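Local structure of MlnE (Bacillus amyloliquefaciens subsp. plantarum, 5D2E) at residues Y38-D43 with R253-V258. The protein is the N-terminal B-type ketoreductase domain of a macrolactin polyketide synthase, binding NADP and probably reducing beta-keto groups of the growing chain. Sequence-based numbering, arbitrary orientation.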
ATOM      1  N   TYR A  38      10.891  12.243   0.333  1.00 32.65           N
ATOM      2  CA  TYR A  38      11.249  11.424  -0.787  1.00 29.30           C
ATOM      3  C   TYR A  38      10.004  11.180  -1.701  1.00 28.58           C
ATOM      4  O   TYR A  38       8.874  11.171  -1.256  1.00 26.87           O
ATOM      5  CB  TYR A  38      11.783  10.058  -0.301  1.00 31.83           C
ATOM      6  CG  TYR A  38      13.023  10.198   0.519  1.00 36.32           C
ATOM      7  CD1 TYR A  38      12.944  10.598   1.846  1.00 40.23           C
ATOM      8  CD2 TYR A  38      14.239   9.976  -0.011  1.00 37.63           C
ATOM      9  CE1 TYR A  38      14.071  10.760   2.603  1.00 44.46           C
ATOM     10  CE2 TYR A  38      15.392  10.132   0.729  1.00 41.09           C
ATOM     11  CZ  TYR A  38      15.302  10.520   2.038  1.00 43.08           C
ATOM     12  OH  TYR A  38      16.443  10.689   2.782  1.00 50.32           O
ATOM     13  N   GLU A  39      10.271  11.006  -2.989  1.00 28.75           N
ATOM     14  CA  GLU A  39       9.257  10.693  -3.971  1.00 28.57           C
ATOM     15  C   GLU A  39       9.776   9.601  -4.884  1.00 28.84           C
ATOM     16  O   GLU A  39      11.000   9.409  -5.066  1.00 29.62           O
ATOM     17  CB  GLU A  39       8.815  11.943  -4.778  1.00 27.37           C
ATOM     18  CG  GLU A  39       9.918  12.520  -5.628  1.00 28.13           C
ATOM     19  CD  GLU A  39       9.671  13.951  -6.107  1.00 30.41           C
ATOM     20  OE1 GLU A  39       8.516  14.388  -6.146  1.00 30.35           O
ATOM     21  OE2 GLU A  39      10.691  14.664  -6.372  1.00 35.15           O
ATOM     22  N   MET A  40       8.822   8.899  -5.518  1.00 27.93           N
ATOM     23  CA  MET A  40       9.181   7.869  -6.466  1.00 29.81           C
ATOM     24  C   MET A  40       9.721   8.488  -7.737  1.00 28.78           C
ATOM     25  O   MET A  40       9.141   9.427  -8.277  1.00 31.91           O
ATOM     26  CB  MET A  40       7.974   7.008  -6.776  1.00 31.10           C
ATOM     27  CG  MET A  40       7.546   6.166  -5.595  1.00 31.27           C
ATOM     28  SD  MET A  40       8.813   4.964  -5.244  1.00 35.06           S
ATOM     29  CE  MET A  40       7.948   4.116  -3.887  1.00 39.72           C
ATOM     30  N   VAL A  41      10.845   7.986  -8.207  1.00 28.67           N
ATOM     31  CA  VAL A  41      11.402   8.427  -9.465  1.00 29.80           C
ATOM     32  C   VAL A  41      11.511   7.184 -10.332  1.00 31.70           C
ATOM     33  O   VAL A  41      12.084   6.176  -9.919  1.00 28.00           O
ATOM     34  CB  VAL A  41      12.827   9.035  -9.274  1.00 32.56           C
ATOM     35  CG1 VAL A  41      13.437   9.448 -10.610  1.00 37.19           C
ATOM     36  CG2 VAL A  41      12.811  10.215  -8.309  1.00 29.75           C
ATOM     37  N   TRP A  42      11.095   7.312 -11.583  1.00 31.93           N
ATOM     38  CA  TRP A  42      11.101   6.186 -12.515  1.00 31.01           C
ATOM     39  C   TRP A  42      12.261   6.154 -13.492  1.00 35.19           C
ATOM     40  O   TRP A  42      12.725   7.197 -13.909  1.00 37.14           O
ATOM     41  CB  TRP A  42       9.843   6.258 -13.345  1.00 33.57           C
ATOM     42  CG  TRP A  42       8.644   6.150 -12.575  1.00 31.25           C
ATOM     43  CD1 TRP A  42       7.973   7.169 -11.946  1.00 33.71           C
ATOM     44  CD2 TRP A  42       7.931   4.957 -12.296  1.00 31.93           C
ATOM     45  NE1 TRP A  42       6.902   6.663 -11.277  1.00 33.57           N
ATOM     46  CE2 TRP A  42       6.856   5.301 -11.467  1.00 33.83           C
ATOM     47  CE3 TRP A  42       8.128   3.617 -12.620  1.00 35.25           C
ATOM     48  CZ2 TRP A  42       5.952   4.379 -11.018  1.00 39.41           C
ATOM     49  CZ3 TRP A  42       7.189   2.699 -12.185  1.00 39.32           C
ATOM     50  CH2 TRP A  42       6.118   3.085 -11.405  1.00 39.17           C
ATOM     51  N   ASP A  43      12.736   4.972 -13.853  1.00 34.65           N
ATOM     52  CA  ASP A  43      13.667   4.856 -15.001  1.00 38.82           C
ATOM     53  C   ASP A  43      13.023   3.986 -16.046  1.00 35.86           C
ATOM     54  O   ASP A  43      12.482   2.920 -15.747  1.00 35.36           O
ATOM     55  CB  ASP A  43      15.106   4.385 -14.669  1.00 43.52           C
ATOM     56  CG  ASP A  43      15.156   3.160 -13.825  1.00 50.93           C
ATOM     57  OD1 ASP A  43      14.791   3.239 -12.621  1.00 57.10           O
ATOM     58  OD2 ASP A  43      15.622   2.100 -14.335  1.00 51.94           O
ATOM     59  N   ARG A 253      11.062   1.960 -10.473  1.00 32.73           N
ATOM     60  CA  ARG A 253      10.960   3.121  -9.629  1.00 35.60           C
ATOM     61  C   ARG A 253      11.762   2.966  -8.338  1.00 39.24           C
ATOM     62  O   ARG A 253      11.884   1.857  -7.811  1.00 35.29           O
ATOM     63  CB  ARG A 253       9.528   3.467  -9.284  1.00 35.50           C
ATOM     64  CG  ARG A 253       8.904   2.495  -8.319  1.00 42.65           C
ATOM     65  CD  ARG A 253       7.519   2.883  -7.885  1.00 45.08           C
ATOM     66  NE  ARG A 253       6.752   1.709  -7.487  1.00 49.42           N
ATOM     67  CZ  ARG A 253       5.424   1.654  -7.468  1.00 59.85           C
ATOM     68  NH1 ARG A 253       4.681   2.721  -7.782  1.00 67.25           N
ATOM     69  NH2 ARG A 253       4.830   0.517  -7.158  1.00 59.57           N
ATOM     70  N   GLN A 254      12.221   4.101  -7.813  1.00 32.85           N
ATOM     71  CA  GLN A 254      12.840   4.108  -6.482  1.00 36.54           C
ATOM     72  C   GLN A 254      12.671   5.452  -5.835  1.00 31.36           C
ATOM     73  O   GLN A 254      12.478   6.441  -6.525  1.00 31.33           O
ATOM     74  CB  GLN A 254      14.317   3.723  -6.573  1.00 43.89           C
ATOM     75  CG  GLN A 254      15.228   4.834  -7.043  1.00 56.03           C
ATOM     76  CD  GLN A 254      16.644   4.365  -7.195  1.00 70.21           C
ATOM     77  OE1 GLN A 254      17.229   4.484  -8.269  1.00 76.02           O
ATOM     78  NE2 GLN A 254      17.192   3.784  -6.130  1.00 75.76           N
ATOM     79  N   LEU A 255      12.712   5.481  -4.502  1.00 32.25           N
ATOM     80  CA  LEU A 255      12.575   6.706  -3.743  1.00 34.30           C
ATOM     81  C   LEU A 255      13.830   7.510  -3.870  1.00 32.90           C
ATOM     82  O   LEU A 255      14.885   6.973  -3.804  1.00 35.00           O
ATOM     83  CB  LEU A 255      12.352   6.410  -2.271  1.00 35.90           C
ATOM     84  CG  LEU A 255      10.916   6.008  -1.917  1.00 35.14           C
ATOM     85  CD1 LEU A 255      10.920   5.689  -0.412  1.00 37.58           C
ATOM     86  CD2 LEU A 255       9.882   7.076  -2.230  1.00 33.97           C
ATOM     87  N   GLN A 256      13.694   8.806  -4.081  1.00 34.34           N
ATOM     88  CA  GLN A 256      14.834   9.703  -4.112  1.00 34.94           C
ATOM     89  C   GLN A 256      14.409  10.959  -3.432  1.00 35.52           C
ATOM     90  O   GLN A 256      13.197  11.314  -3.436  1.00 31.14           O
ATOM     91  CB  GLN A 256      15.251   9.980  -5.536  1.00 35.77           C
ATOM     92  CG  GLN A 256      15.995   8.789  -6.151  1.00 45.27           C
ATOM     93  CD  GLN A 256      16.480   9.070  -7.551  1.00 52.91           C
ATOM     94  OE1 GLN A 256      16.844  10.199  -7.882  1.00 60.89           O
ATOM     95  NE2 GLN A 256      16.478   8.050  -8.395  1.00 58.04           N
ATOM     96  N   ARG A 257      15.385  11.681  -2.860  1.00 35.62           N
ATOM     97  CA  ARG A 257      15.050  12.903  -2.182  1.00 35.27           C
ATOM     98  C   ARG A 257      14.317  13.868  -3.105  1.00 31.49           C
ATOM     99  O   ARG A 257      14.689  14.018  -4.247  1.00 32.73           O
ATOM    100  CB  ARG A 257      16.311  13.551  -1.589  1.00 43.40           C
ATOM    101  CG  ARG A 257      16.009  14.245  -0.248  1.00 61.72           C
ATOM    102  CD  ARG A 257      17.192  14.334   0.728  1.00 65.71           C
ATOM    103  NE  ARG A 257      18.444  14.385  -0.014  1.00 72.74           N
ATOM    104  CZ  ARG A 257      19.418  13.477   0.037  1.00 81.10           C
ATOM    105  NH1 ARG A 257      19.369  12.429   0.869  1.00 88.85           N
ATOM    106  NH2 ARG A 257      20.480  13.647  -0.737  1.00 77.76           N
ATOM    107  N   VAL A 258      13.326  14.559  -2.614  1.00 29.82           N
ATOM    108  CA  VAL A 258      12.689  15.614  -3.414  1.00 33.01           C
ATOM    109  C   VAL A 258      13.648  16.789  -3.731  1.00 38.64           C
ATOM    110  O   VAL A 258      14.617  17.029  -2.997  1.00 33.07           O
ATOM    111  CB  VAL A 258      11.425  16.215  -2.767  1.00 32.63           C
ATOM    112  CG1 VAL A 258      10.381  15.136  -2.512  1.00 33.65           C
ATOM    113  CG2 VAL A 258      11.718  17.012  -1.482  1.00 31.50           C
TER
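Arg253 CB sits over one face of the Trp42 indole in a CH-pi contact, 3.6 Å from the centroid of the six-membered ring and only 10° off its normal. The two side chains then run side by side: Arg253 CD and NH1 pass near CZ2 and CH2 of the benzo ring, with the guanidinium plane tilted against that of the indole. Arg253 CG lies between the backbone N and the carbonyl carbon (chi1 72°); from CG to NE the chain is extended, and NH2 forms a salt bridge with Glu192. At the other end of the ladder, Arg257 CG rises 4.2 Å above one face of the Tyr38 ring, offset toward the rim, and Tyr38 OH lies at the guanidinium edge, 3.9 Å from Arg257 NH1, without bonding to it. Between these aromatic ends, Met40 bends at chi2 and wedges SD between Arg253 CD (3.6 Å) and Leu255 CD2 (3.8 Å). The reverse face carries Val41, whose CG2 packs on Gln256 CB at 3.7 Å, the two side chains crossing at about a right angle. The case illustrates how an antiparallel ladder is coupled: Glu39 with Gln256 and Val41 with Gln254 are hydrogen-bonded pairs, each closed by two backbone N-H...O bonds, Val41 N to Gln254 O measuring 2.8 Å, while CA-H...O contacts flank them. The segment directions make 136°, well short of the 180° of a flat antiparallel pair, so the ladder is strongly twisted. This ladder belongs to the beta structure joining the two Rossmann-like halves of the ketoreductase, away from the NADP site. Strand 35-46 also pairs with strand 494-499, and helix 502-509 covers Tyr38 and Leu255 through Leu509, while strand 249-257 pairs antiparallel with strand 242-245.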